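Local coordinates for rRNA N-glycosidase (Bougainvillea spectabilis, PDB 3CTK), which is a plant ribosome-inactivating protein, built on the mixed alpha and beta fold of that family, with a large mixed beta sheet packed against helices, at residues V48-T53 and V62-T67; N216-L221 and P228-K233; P30-P35 and H206-Q211. All coordinates share one frame; numbering follows the deposited sequence.

In the fold
Contact 1 lies in the core: two neighbouring strands of the six-stranded mixed sheet, buried under helices 14-25 and 149-168, pair through backbone bonds and branched apolar side chains. Contact 2 uses the same antiparallel pairing in a separate two-stranded hairpin on the other side of the chain's centre, where one face is largely buried and the other carries exposed residues; the two centres are about 32 Å apart. Contact 3 is partly buried and has no strand pairing; side-chain packing joins a loop to the end of helix 198-208, and the Cys32-Cys212 disulfide ties it to the chain just beyond. It adjoins contact 2, because Lys207 NZ reaches Asn216 O, and its long loop encloses contact 1 along the chain.

Contact 1. Residues V48-T53 and V62-T67; sequences VLVDIT and VAIDVT
Ile64 lies alongside Val48, both side chains leaving the same face of the sheet. Its CB rests against Val48 CG1 at 3.7 Å, and CG2, anti to the backbone N, meets that same methyl at 4.1 Å. CG1 lies beside the backbone N (chi1 -66°) and the chain runs on extended (chi2 178°), so that CD1 crosses obliquely to Val50 CG2, 3.9 Å away. Strands 47-53 and 59-65 form an antiparallel hairpin within the six-stranded mixed sheet of this ribosome-inactivating protein. Val48 and Ile64 are a hydrogen-bonded pair, as are Val50 and Val62; Val50 N to Val62 O is 2.8 Å, whereas Val62 N approaches Val50 O from above the carbonyl plane. Helices 14-25 and 149-168 pack on this face, with Phe17 touching Val50 and Phe155 touching Val62. On the other face the non-hydrogen-bonded pair Leu49 and Ala63 meets through Leu49 CD2 and Ala63 CB, 4.0 Å apart. At the end of the strand, Asp65 OD1 accepts from Thr67 N at 3.0 Å, an Asx turn, and also from Thr67 OG1 at 2.7 Å, while Arg46 forms a salt bridge with the same oxygen.

Contact 2. Residues N216-L221 and P228-K233; sequences NPALQL and PWVVNK
Leu221 and Trp229 lie side by side and point the same way, the aliphatic chain meeting the benzo part of the indole. Leu221 CB comes to 3.6 Å from Trp229 CE3, obliquely to the ring, and Leu221 CD1 continues along it to 3.8 Å from Trp229 CZ3. Leu221 CG is anti to its carbonyl carbon, whereas Trp229 CG is anti to its backbone N (chi1 178°). Two residues on from the indole, Val231 CG2 sits over the centre of one ring face, 3.6 Å above its plane, and also touches Leu221 CD1 at 4.0 Å. Leu219 joins this side of the sheet, its CB against Val231 CB. The backbone beneath is a two-stranded antiparallel hairpin of strands 214-222 and 228-233, separate from the large mixed sheet. Leu219 pairs with Val231 and Leu221 with Trp229, each as a hydrogen-bonded pair with bonds in both directions. The first pair is the more regular, both of its donors lying in the carbonyl planes; in the second both lie well above them, and Trp229 N meets Leu221 O 52° out of plane. Helix 234-237 packs on the apolar side, Ile237 touching Leu221, Trp229 and Val231, while Lys190 makes a cation-pi contact with the indole. On the more exposed opposite face, Gln220 and Val230 form the non-hydrogen-bonded pair between the two. Gln220 bends at chi2 (-65°), which carries its amide back alongside the valine, with NE2 3.4 Å from Val230 CG2. The other methyl, Val230 CG1, meets Ala218 CB at 3.8 Å.

Contact 3. Residues P30-P35 and H206-Q211; sequences PVCQLP and HKSSPQ
A type I' beta turn from Val31 to Leu34, in the loop between helix 14-25 and strand 47-53, packs against the C-terminal end of helix 198-208. Both central residues, Cys32 and Gln33, have positive phi, and the turn is closed twice, by Val31 N to Leu34 O and by Leu34 N to Val31 O (2.9 Å). Val31 points toward the helix end and splits its two methyls between two targets. CG1, in the crowded position between the backbone N and the carbonyl carbon (chi1 67°), lies over one face of the His206 imidazole in a CH-pi contact, 4.1 Å from the ring centroid. CG2, anti to the backbone N, presses on Ser209 CB at a tight 3.5 Å. Ser209, modelled in two conformers, is here turned back on the helix end: its OG donates to His206 O over a very short 2.5 Å, and its backbone N donates to the same oxygen at 3.1 Å. Cys32 SG passes 3.8 Å from Ser208 OG, a hydroxyl whose hydrogen bond is to Ile205 O. A cis peptide before Pro210 then leads the chain toward Cys212, which bonds covalently to Cys32 SG. Such geometry is that of a disulfide-tethered type I' turn, packed on a helix C-terminus and the cis-proline loop that follows it.

Contact 1. Residues V48-T53 and V62-T67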
ATOM      1  N   VAL A  48      -6.325  -9.826   0.977  1.00  6.86           N
ATOM      2  CA  VAL A  48      -5.930 -10.143  -0.387  1.00  7.28           C
ATOM      3  C   VAL A  48      -4.425 -10.342  -0.281  1.00  7.27           C
ATOM      4  O   VAL A  48      -3.748  -9.611   0.441  1.00  6.75           O
ATOM      5  CB  VAL A  48      -6.247  -9.000  -1.390  1.00  6.48           C
ATOM      6  CG1 VAL A  48      -5.597  -7.704  -0.948  1.00  8.18           C
ATOM      7  CG2 VAL A  48      -5.762  -9.391  -2.785  1.00  9.72           C
ATOM      8  N   LEU A  49      -3.904 -11.348  -0.973  1.00  6.43           N
ATOM      9  CA  LEU A  49      -2.479 -11.632  -0.923  1.00  6.99           C
ATOM     10  C   LEU A  49      -1.770 -11.134  -2.179  1.00  6.88           C
ATOM     11  O   LEU A  49      -2.267 -11.291  -3.295  1.00  5.53           O
ATOM     12  CB  LEU A  49      -2.262 -13.138  -0.745  1.00  8.83           C
ATOM     13  CG  LEU A  49      -3.013 -13.743   0.449  1.00 10.34           C
ATOM     14  CD1 LEU A  49      -2.865 -15.259   0.461  1.00  9.74           C
ATOM     15  CD2 LEU A  49      -2.478 -13.142   1.740  1.00 13.00           C
ATOM     16  N   VAL A  50      -0.605 -10.526  -1.984  1.00  7.07           N
ATOM     17  CA  VAL A  50       0.189  -9.995  -3.084  1.00  8.22           C
ATOM     18  C   VAL A  50       1.528 -10.727  -3.132  1.00  8.24           C
ATOM     19  O   VAL A  50       2.381 -10.533  -2.267  1.00  7.29           O
ATOM     20  CB  VAL A  50       0.437  -8.480  -2.899  1.00  9.78           C
ATOM     21  CG1 VAL A  50       1.354  -7.953  -4.000  1.00 10.94           C
ATOM     22  CG2 VAL A  50      -0.892  -7.736  -2.919  1.00 11.33           C
ATOM     23  N   ASP A  51       1.697 -11.574  -4.143  1.00  8.34           N
ATOM     24  CA  ASP A  51       2.925 -12.348  -4.315  1.00  9.52           C
ATOM     25  C   ASP A  51       3.946 -11.577  -5.139  1.00  9.64           C
ATOM     26  O   ASP A  51       3.749 -11.359  -6.336  1.00 11.47           O
ATOM     27  CB  ASP A  51       2.619 -13.678  -5.013  1.00 13.04           C
ATOM     28  CG  ASP A  51       1.988 -14.696  -4.085  1.00 18.04           C
ATOM     29  OD1 ASP A  51       1.528 -14.312  -2.988  1.00 20.48           O
ATOM     30  OD2 ASP A  51       1.945 -15.888  -4.462  1.00 19.88           O
ATOM     31  N   ILE A  52       5.036 -11.170  -4.497  1.00  6.68           N
ATOM     32  CA  ILE A  52       6.093 -10.425  -5.176  1.00  7.66           C
ATOM     33  C   ILE A  52       7.311 -11.323  -5.311  1.00  7.26           C
ATOM     34  O   ILE A  52       7.848 -11.806  -4.311  1.00  7.50           O
ATOM     35  CB  ILE A  52       6.486  -9.169  -4.382  1.00  7.25           C
ATOM     36  CG1 ILE A  52       5.245  -8.302  -4.149  1.00  8.94           C
ATOM     37  CG2 ILE A  52       7.560  -8.382  -5.139  1.00  7.51           C
ATOM     38  CD1 ILE A  52       5.474  -7.159  -3.180  1.00 10.88           C
ATOM     39  N   THR A  53       7.744 -11.545  -6.550  1.00  7.30           N
ATOM     40  CA  THR A  53       8.894 -12.402  -6.821  1.00  6.99           C
ATOM     41  C   THR A  53      10.047 -11.606  -7.427  1.00  6.98           C
ATOM     42  O   THR A  53       9.850 -10.817  -8.347  1.00  7.47           O
ATOM     43  CB  THR A  53       8.515 -13.537  -7.791  1.00  8.26           C
ATOM     44  OG1 THR A  53       7.403 -14.271  -7.259  1.00  9.99           O
ATOM     45  CG2 THR A  53       9.692 -14.485  -7.987  1.00  8.65           C
ATOM     46  N   VAL A  62       2.701 -10.838   0.577  1.00  4.81           N
ATOM     47  CA  VAL A  62       2.260  -9.732   1.424  1.00  4.68           C
ATOM     48  C   VAL A  62       0.743  -9.716   1.608  1.00  5.64           C
ATOM     49  O   VAL A  62      -0.011  -9.759   0.637  1.00  6.79           O
ATOM     50  CB  VAL A  62       2.717  -8.390   0.814  1.00  4.55           C
ATOM     51  CG1 VAL A  62       2.370  -7.235   1.749  1.00  5.05           C
ATOM     52  CG2 VAL A  62       4.217  -8.436   0.544  1.00  2.51           C
ATOM     53  N   ALA A  63       0.302  -9.642   2.858  1.00  4.33           N
ATOM     54  CA  ALA A  63      -1.126  -9.626   3.165  1.00  3.66           C
ATOM     55  C   ALA A  63      -1.649  -8.206   3.341  1.00  4.02           C
ATOM     56  O   ALA A  63      -1.070  -7.411   4.081  1.00  4.09           O
ATOM     57  CB  ALA A  63      -1.394 -10.435   4.430  1.00  4.38           C
ATOM     58  N   ILE A  64      -2.752  -7.903   2.661  1.00  3.97           N
ATOM     59  CA  ILE A  64      -3.371  -6.582   2.731  1.00  3.77           C
ATOM     60  C   ILE A  64      -4.827  -6.674   3.196  1.00  4.23           C
ATOM     61  O   ILE A  64      -5.600  -7.488   2.693  1.00  3.68           O
ATOM     62  CB  ILE A  64      -3.322  -5.883   1.350  1.00  4.42           C
ATOM     63  CG1 ILE A  64      -1.866  -5.580   0.979  1.00  6.41           C
ATOM     64  CG2 ILE A  64      -4.163  -4.599   1.369  1.00  3.80           C
ATOM     65  CD1 ILE A  64      -1.694  -4.931  -0.384  1.00  7.15           C
ATOM     66  N   ASP A  65      -5.180  -5.835   4.164  1.00  3.69           N
ATOM     67  CA  ASP A  65      -6.532  -5.764   4.725  1.00  4.49           C
ATOM     68  C   ASP A  65      -7.381  -5.047   3.670  1.00  4.96           C
ATOM     69  O   ASP A  65      -7.124  -3.886   3.367  1.00  4.42           O
ATOM     70  CB  ASP A  65      -6.487  -4.938   6.017  1.00  5.43           C
ATOM     71  CG  ASP A  65      -7.802  -4.945   6.777  1.00  5.46           C
ATOM     72  OD1 ASP A  65      -8.867  -5.010   6.135  1.00  7.94           O
ATOM     73  OD2 ASP A  65      -7.766  -4.867   8.022  1.00  7.25           O
ATOM     74  N   VAL A  66      -8.391  -5.716   3.119  1.00  5.26           N
ATOM     75  CA  VAL A  66      -9.197  -5.087   2.074  1.00  5.83           C
ATOM     76  C   VAL A  66     -10.078  -3.938   2.534  1.00  5.96           C
ATOM     77  O   VAL A  66     -10.539  -3.142   1.710  1.00  6.97           O
ATOM     78  CB  VAL A  66     -10.100  -6.110   1.336  1.00  5.04           C
ATOM     79  CG1 VAL A  66      -9.249  -7.246   0.780  1.00  5.81           C
ATOM     80  CG2 VAL A  66     -11.191  -6.629   2.273  1.00  6.43           C
ATOM     81  N   THR A  67     -10.316  -3.829   3.834  1.00  5.77           N
ATOM     82  CA  THR A  67     -11.169  -2.747   4.320  1.00  6.66           C
ATOM     83  C   THR A  67     -10.469  -1.391   4.290  1.00  6.86           C
ATOM     84  O   THR A  67     -11.112  -0.363   4.066  1.00  8.12           O
ATOM     85  CB  THR A  67     -11.678  -3.021   5.761  1.00  5.58           C
ATOM     86  OG1 THR A  67     -10.579  -2.993   6.681  1.00  7.39           O
ATOM     87  CG2 THR A  67     -12.364  -4.384   5.835  1.00  6.32           C
TER

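Contact 2. Residues N216-L221 and P228-K233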
ATOM      1  N   ASN A 216     -16.831  21.075   0.189  1.00  5.79           N
ATOM      2  CA  ASN A 216     -16.769  22.110   1.218  1.00  6.31           C
ATOM      3  C   ASN A 216     -16.989  21.525   2.613  1.00  6.53           C
ATOM      4  O   ASN A 216     -17.951  20.797   2.834  1.00  6.66           O
ATOM      5  CB  ASN A 216     -17.837  23.172   0.939  1.00  6.17           C
ATOM      6  CG  ASN A 216     -17.698  24.380   1.835  1.00  5.37           C
ATOM      7  OD1 ASN A 216     -16.663  25.040   1.844  1.00  5.90           O
ATOM      8  ND2 ASN A 216     -18.744  24.680   2.592  1.00  8.28           N
ATOM      9  N   PRO A 217     -16.092  21.826   3.573  1.00  7.51           N
ATOM     10  CA  PRO A 217     -14.889  22.664   3.476  1.00  6.73           C
ATOM     11  C   PRO A 217     -13.919  22.098   2.449  1.00  7.19           C
ATOM     12  O   PRO A 217     -13.946  20.904   2.153  1.00  7.24           O
ATOM     13  CB  PRO A 217     -14.305  22.604   4.886  1.00  7.48           C
ATOM     14  CG  PRO A 217     -15.513  22.381   5.745  1.00 11.15           C
ATOM     15  CD  PRO A 217     -16.273  21.351   4.956  1.00  9.32           C
ATOM     16  N   ALA A 218     -13.049  22.954   1.926  1.00  6.89           N
ATOM     17  CA  ALA A 218     -12.081  22.537   0.919  1.00  7.87           C
ATOM     18  C   ALA A 218     -10.936  21.695   1.479  1.00  8.07           C
ATOM     19  O   ALA A 218     -10.581  21.804   2.650  1.00 10.61           O
ATOM     20  CB  ALA A 218     -11.516  23.769   0.218  1.00  8.05           C
ATOM     21  N   LEU A 219     -10.362  20.850   0.627  1.00  7.93           N
ATOM     22  CA  LEU A 219      -9.225  20.020   1.021  1.00  7.95           C
ATOM     23  C   LEU A 219      -7.972  20.866   0.841  1.00  9.67           C
ATOM     24  O   LEU A 219      -7.770  21.463  -0.216  1.00 10.30           O
ATOM     25  CB  LEU A 219      -9.127  18.785   0.131  1.00  7.22           C
ATOM     26  CG  LEU A 219     -10.199  17.710   0.314  1.00  6.61           C
ATOM     27  CD1 LEU A 219     -10.214  16.808  -0.913  1.00  8.22           C
ATOM     28  CD2 LEU A 219      -9.920  16.906   1.582  1.00  8.54           C
ATOM     29  N   GLN A 220      -7.140  20.926   1.874  1.00  9.22           N
ATOM     30  CA  GLN A 220      -5.907  21.704   1.817  1.00 10.65           C
ATOM     31  C   GLN A 220      -4.776  20.731   1.508  1.00 10.86           C
ATOM     32  O   GLN A 220      -4.182  20.150   2.416  1.00 13.35           O
ATOM     33  CB  GLN A 220      -5.665  22.394   3.163  1.00 10.90           C
ATOM     34  CG  GLN A 220      -6.906  23.069   3.734  1.00 13.46           C
ATOM     35  CD  GLN A 220      -7.398  24.223   2.883  1.00 14.09           C
ATOM     36  OE1 GLN A 220      -8.584  24.562   2.898  1.00 17.10           O
ATOM     37  NE2 GLN A 220      -6.488  24.843   2.147  1.00 13.86           N
ATOM     38  N   LEU A 221      -4.484  20.558   0.221  1.00 11.08           N
ATOM     39  CA  LEU A 221      -3.449  19.631  -0.214  1.00 10.13           C
ATOM     40  C   LEU A 221      -2.158  20.316  -0.665  1.00 11.74           C
ATOM     41  O   LEU A 221      -2.013  21.534  -0.532  1.00 10.38           O
ATOM     42  CB  LEU A 221      -4.011  18.739  -1.329  1.00 10.08           C
ATOM     43  CG  LEU A 221      -5.299  18.009  -0.903  1.00 10.94           C
ATOM     44  CD1 LEU A 221      -5.835  17.156  -2.047  1.00  9.40           C
ATOM     45  CD2 LEU A 221      -5.009  17.141   0.318  1.00 10.63           C
ATOM     46  N   PRO A 228       0.852  25.194  -2.050  1.00 18.79           N
ATOM     47  CA  PRO A 228      -0.518  24.918  -1.610  1.00 18.26           C
ATOM     48  C   PRO A 228      -1.412  24.541  -2.786  1.00 17.77           C
ATOM     49  O   PRO A 228      -1.355  25.164  -3.846  1.00 17.91           O
ATOM     50  CB  PRO A 228      -0.944  26.238  -0.970  1.00 19.80           C
ATOM     51  CG  PRO A 228       0.338  26.783  -0.439  1.00 19.60           C
ATOM     52  CD  PRO A 228       1.295  26.517  -1.577  1.00 19.65           C
ATOM     53  N   TRP A 229      -2.231  23.513  -2.596  1.00 17.11           N
ATOM     54  CA  TRP A 229      -3.158  23.058  -3.628  1.00 16.08           C
ATOM     55  C   TRP A 229      -4.522  22.901  -2.965  1.00 15.32           C
ATOM     56  O   TRP A 229      -4.804  21.879  -2.341  1.00 15.45           O
ATOM     57  CB  TRP A 229      -2.679  21.725  -4.221  1.00 17.03           C
ATOM     58  CG  TRP A 229      -3.596  21.132  -5.264  1.00 18.66           C
ATOM     59  CD1 TRP A 229      -4.311  21.809  -6.213  1.00 20.37           C
ATOM     60  CD2 TRP A 229      -3.861  19.739  -5.483  1.00 18.65           C
ATOM     61  NE1 TRP A 229      -5.005  20.925  -7.008  1.00 21.63           N
ATOM     62  CE2 TRP A 229      -4.746  19.648  -6.582  1.00 19.47           C
ATOM     63  CE3 TRP A 229      -3.434  18.559  -4.858  1.00 18.67           C
ATOM     64  CZ2 TRP A 229      -5.214  18.422  -7.070  1.00 20.73           C
ATOM     65  CZ3 TRP A 229      -3.898  17.338  -5.342  1.00 19.49           C
ATOM     66  CH2 TRP A 229      -4.780  17.282  -6.439  1.00 19.08           C
ATOM     67  N   VAL A 230      -5.355  23.932  -3.085  1.00 13.67           N
ATOM     68  CA  VAL A 230      -6.686  23.923  -2.484  1.00 12.35           C
ATOM     69  C   VAL A 230      -7.721  23.315  -3.421  1.00 11.79           C
ATOM     70  O   VAL A 230      -7.974  23.825  -4.514  1.00 12.11           O
ATOM     71  CB  VAL A 230      -7.119  25.347  -2.087  1.00 14.15           C
ATOM     72  CG1 VAL A 230      -8.527  25.333  -1.514  1.00 14.16           C
ATOM     73  CG2 VAL A 230      -6.141  25.905  -1.065  1.00 15.57           C
ATOM     74  N   VAL A 231      -8.324  22.220  -2.972  1.00  9.05           N
ATOM     75  CA  VAL A 231      -9.314  21.500  -3.760  1.00  9.17           C
ATOM     76  C   VAL A 231     -10.738  21.704  -3.255  1.00  8.82           C
ATOM     77  O   VAL A 231     -11.056  21.344  -2.123  1.00  8.96           O
ATOM     78  CB  VAL A 231      -8.990  19.986  -3.758  1.00  7.94           C
ATOM     79  CG1 VAL A 231     -10.088  19.205  -4.469  1.00  8.87           C
ATOM     80  CG2 VAL A 231      -7.643  19.753  -4.428  1.00  7.55           C
ATOM     81  N   ASN A 232     -11.591  22.280  -4.101  1.00  8.15           N
ATOM     82  CA  ASN A 232     -12.985  22.503  -3.736  1.00  7.91           C
ATOM     83  C   ASN A 232     -13.934  21.914  -4.777  1.00  8.05           C
ATOM     84  O   ASN A 232     -15.130  22.205  -4.781  1.00  7.96           O
ATOM     85  CB  ASN A 232     -13.277  24.000  -3.547  1.00  9.45           C
ATOM     86  CG  ASN A 232     -12.883  24.841  -4.748  1.00 10.55           C
ATOM     87  OD1 ASN A 232     -12.860  24.367  -5.884  1.00  9.39           O
ATOM     88  ND2 ASN A 232     -12.591  26.112  -4.500  1.00 14.17           N
ATOM     89  N   LYS A 233     -13.390  21.076  -5.654  1.00  9.60           N
ATOM     90  CA  LYS A 233     -14.173  20.430  -6.702  1.00 11.14           C
ATOM     91  C   LYS A 233     -13.705  19.001  -6.947  1.00  9.55           C
ATOM     92  O   LYS A 233     -12.511  18.740  -7.053  1.00  8.41           O
ATOM     93  CB  LYS A 233     -14.080  21.234  -7.998  1.00 13.77           C
ATOM     94  CG  LYS A 233     -15.146  22.308  -8.126  1.00 20.98           C
ATOM     95  CD  LYS A 233     -14.836  23.314  -9.230  1.00 25.55           C
ATOM     96  CE  LYS A 233     -14.249  22.665 -10.478  1.00 29.05           C
ATOM     97  NZ  LYS A 233     -12.802  22.322 -10.304  1.00 31.93           N
TER

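Contact 3. Residues P30-P35 and H206-Q211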
ATOM      1  N   PRO A  30     -19.917   2.248  -5.360  1.00  8.74           N
ATOM      2  CA  PRO A  30     -19.178   3.365  -5.955  1.00  8.90           C
ATOM      3  C   PRO A  30     -19.764   4.723  -5.580  1.00  9.33           C
ATOM      4  O   PRO A  30     -20.967   4.849  -5.357  1.00  9.06           O
ATOM      5  CB  PRO A  30     -19.297   3.101  -7.455  1.00 11.16           C
ATOM      6  CG  PRO A  30     -19.457   1.616  -7.537  1.00 12.18           C
ATOM      7  CD  PRO A  30     -20.406   1.330  -6.405  1.00 10.60           C
ATOM      8  N   VAL A  31     -18.905   5.734  -5.508  1.00  7.69           N
ATOM      9  CA  VAL A  31     -19.345   7.089  -5.202  1.00  6.76           C
ATOM     10  C   VAL A  31     -18.636   7.998  -6.200  1.00  6.44           C
ATOM     11  O   VAL A  31     -17.429   7.874  -6.420  1.00  6.12           O
ATOM     12  CB  VAL A  31     -18.997   7.499  -3.744  1.00  7.87           C
ATOM     13  CG1 VAL A  31     -17.497   7.621  -3.563  1.00 11.34           C
ATOM     14  CG2 VAL A  31     -19.681   8.811  -3.404  1.00  9.81           C
ATOM     15  N   CYS A  32     -19.400   8.894  -6.818  1.00  5.94           N
ATOM     16  CA  CYS A  32     -18.869   9.805  -7.826  1.00  7.10           C
ATOM     17  C   CYS A  32     -18.058   9.038  -8.881  1.00  7.78           C
ATOM     18  O   CYS A  32     -16.982   9.475  -9.306  1.00  6.76           O
ATOM     19  CB  CYS A  32     -18.009  10.897  -7.173  1.00  9.42           C
ATOM     20  SG  CYS A  32     -18.884  11.954  -5.960  1.00 12.90           S
ATOM     21  N   GLN A  33     -18.591   7.886  -9.289  1.00  6.93           N
ATOM     22  CA  GLN A  33     -17.966   7.039 -10.306  1.00  8.53           C
ATOM     23  C   GLN A  33     -16.579   6.512  -9.941  1.00  7.51           C
ATOM     24  O   GLN A  33     -15.767   6.236 -10.827  1.00  8.62           O
ATOM     25  CB  GLN A  33     -17.887   7.798 -11.633  1.00 12.87           C
ATOM     26  CG  GLN A  33     -19.240   8.146 -12.219  1.00 18.74           C
ATOM     27  CD  GLN A  33     -19.127   8.982 -13.479  1.00 19.87           C
ATOM     28  OE1 GLN A  33     -18.700  10.139 -13.439  1.00 25.00           O
ATOM     29  NE2 GLN A  33     -19.502   8.397 -14.605  1.00 23.36           N
ATOM     30  N   LEU A  34     -16.320   6.375  -8.645  1.00  6.55           N
ATOM     31  CA  LEU A  34     -15.039   5.873  -8.152  1.00  5.49           C
ATOM     32  C   LEU A  34     -15.261   4.657  -7.249  1.00  6.06           C
ATOM     33  O   LEU A  34     -16.274   4.566  -6.553  1.00  6.31           O
ATOM     34  CB  LEU A  34     -14.316   6.963  -7.352  1.00  7.03           C
ATOM     35  CG  LEU A  34     -13.820   8.193  -8.112  1.00  7.70           C
ATOM     36  CD1 LEU A  34     -13.389   9.264  -7.116  1.00  6.95           C
ATOM     37  CD2 LEU A  34     -12.659   7.805  -9.014  1.00  7.04           C
ATOM     38  N   PRO A  35     -14.317   3.702  -7.259  1.00  6.04           N
ATOM     39  CA  PRO A  35     -14.400   2.490  -6.438  1.00  6.27           C
ATOM     40  C   PRO A  35     -14.287   2.872  -4.958  1.00  6.40           C
ATOM     41  O   PRO A  35     -13.698   3.903  -4.626  1.00  5.41           O
ATOM     42  CB  PRO A  35     -13.200   1.665  -6.911  1.00  8.68           C
ATOM     43  CG  PRO A  35     -12.915   2.210  -8.291  1.00 10.46           C
ATOM     44  CD  PRO A  35     -13.109   3.679  -8.095  1.00  5.37           C
ATOM     45  N   HIS A 206     -17.062  11.652  -0.424  1.00  5.21           N
ATOM     46  CA  HIS A 206     -18.333  11.058  -0.017  1.00  6.17           C
ATOM     47  C   HIS A 206     -19.337  12.142   0.361  1.00  5.60           C
ATOM     48  O   HIS A 206     -20.522  12.055   0.030  1.00  5.82           O
ATOM     49  CB  HIS A 206     -18.143  10.129   1.180  1.00  6.69           C
ATOM     50  CG  HIS A 206     -17.782   8.727   0.803  1.00  7.13           C
ATOM     51  ND1 HIS A 206     -16.543   8.180   1.057  1.00  9.90           N
ATOM     52  CD2 HIS A 206     -18.509   7.754   0.207  1.00  7.05           C
ATOM     53  CE1 HIS A 206     -16.524   6.928   0.636  1.00  7.53           C
ATOM     54  NE2 HIS A 206     -17.705   6.645   0.118  1.00 10.40           N
ATOM     55  N   LYS A 207     -18.862  13.162   1.062  1.00  6.20           N
ATOM     56  CA  LYS A 207     -19.731  14.253   1.490  1.00  7.26           C
ATOM     57  C   LYS A 207     -20.280  15.044   0.302  1.00  7.29           C
ATOM     58  O   LYS A 207     -21.374  15.603   0.376  1.00  7.29           O
ATOM     59  CB  LYS A 207     -18.969  15.193   2.433  1.00  9.20           C
ATOM     60  CG  LYS A 207     -19.820  16.321   2.998  1.00 14.09           C
ATOM     61  CD  LYS A 207     -19.004  17.249   3.890  1.00 17.66           C
ATOM     62  CE  LYS A 207     -19.852  18.409   4.387  1.00 21.81           C
ATOM     63  NZ  LYS A 207     -19.049  19.398   5.159  1.00 24.47           N
ATOM     64  N   SER A 208     -19.524  15.082  -0.791  1.00  6.63           N
ATOM     65  CA  SER A 208     -19.939  15.819  -1.983  1.00  6.17           C
ATOM     66  C   SER A 208     -21.007  15.078  -2.786  1.00  5.98           C
ATOM     67  O   SER A 208     -21.665  15.671  -3.637  1.00  5.18           O
ATOM     68  CB  SER A 208     -18.741  16.086  -2.899  1.00  7.81           C
ATOM     69  OG  SER A 208     -18.392  14.930  -3.650  1.00  9.14           O
ATOM     70  N   SER A 209     -21.166  13.786  -2.521  1.00  7.14           N
ATOM     71  CA  SER A 209     -22.151  12.982  -3.239  1.00  8.01           C
ATOM     72  C   SER A 209     -23.552  13.358  -2.769  1.00  9.44           C
ATOM     73  O   SER A 209     -23.749  13.718  -1.604  1.00 10.68           O
ATOM     74  CB  SER A 209     -21.896  11.488  -3.004  0.50  7.63           C
ATOM     75  OG  SER A 209     -22.118  11.129  -1.652  0.50  7.31           O
ATOM     76  N   PRO A 210     -24.555  13.231  -3.653  1.00  9.79           N
ATOM     77  CA  PRO A 210     -24.493  12.763  -5.041  1.00  9.47           C
ATOM     78  C   PRO A 210     -24.236  13.778  -6.163  1.00  9.33           C
ATOM     79  O   PRO A 210     -23.967  13.375  -7.297  1.00  9.01           O
ATOM     80  CB  PRO A 210     -25.839  12.054  -5.231  1.00 10.67           C
ATOM     81  CG  PRO A 210     -26.689  12.451  -3.994  1.00 12.97           C
ATOM     82  CD  PRO A 210     -25.943  13.532  -3.278  1.00 10.93           C
ATOM     83  N   GLN A 211     -24.322  15.077  -5.889  1.00  9.41           N
ATOM     84  CA  GLN A 211     -24.076  16.030  -6.968  1.00 10.29           C
ATOM     85  C   GLN A 211     -22.645  15.924  -7.481  1.00  9.38           C
ATOM     86  O   GLN A 211     -22.361  16.232  -8.639  1.00  9.40           O
ATOM     87  CB  GLN A 211     -24.392  17.463  -6.531  1.00 13.27           C
ATOM     88  CG  GLN A 211     -25.894  17.749  -6.457  1.00 16.76           C
ATOM     89  CD  GLN A 211     -26.683  17.141  -7.622  1.00 17.95           C
ATOM     90  OE1 GLN A 211     -26.379  17.376  -8.792  1.00 16.39           O
ATOM     91  NE2 GLN A 211     -27.702  16.356  -7.294  1.00 17.45           N
TER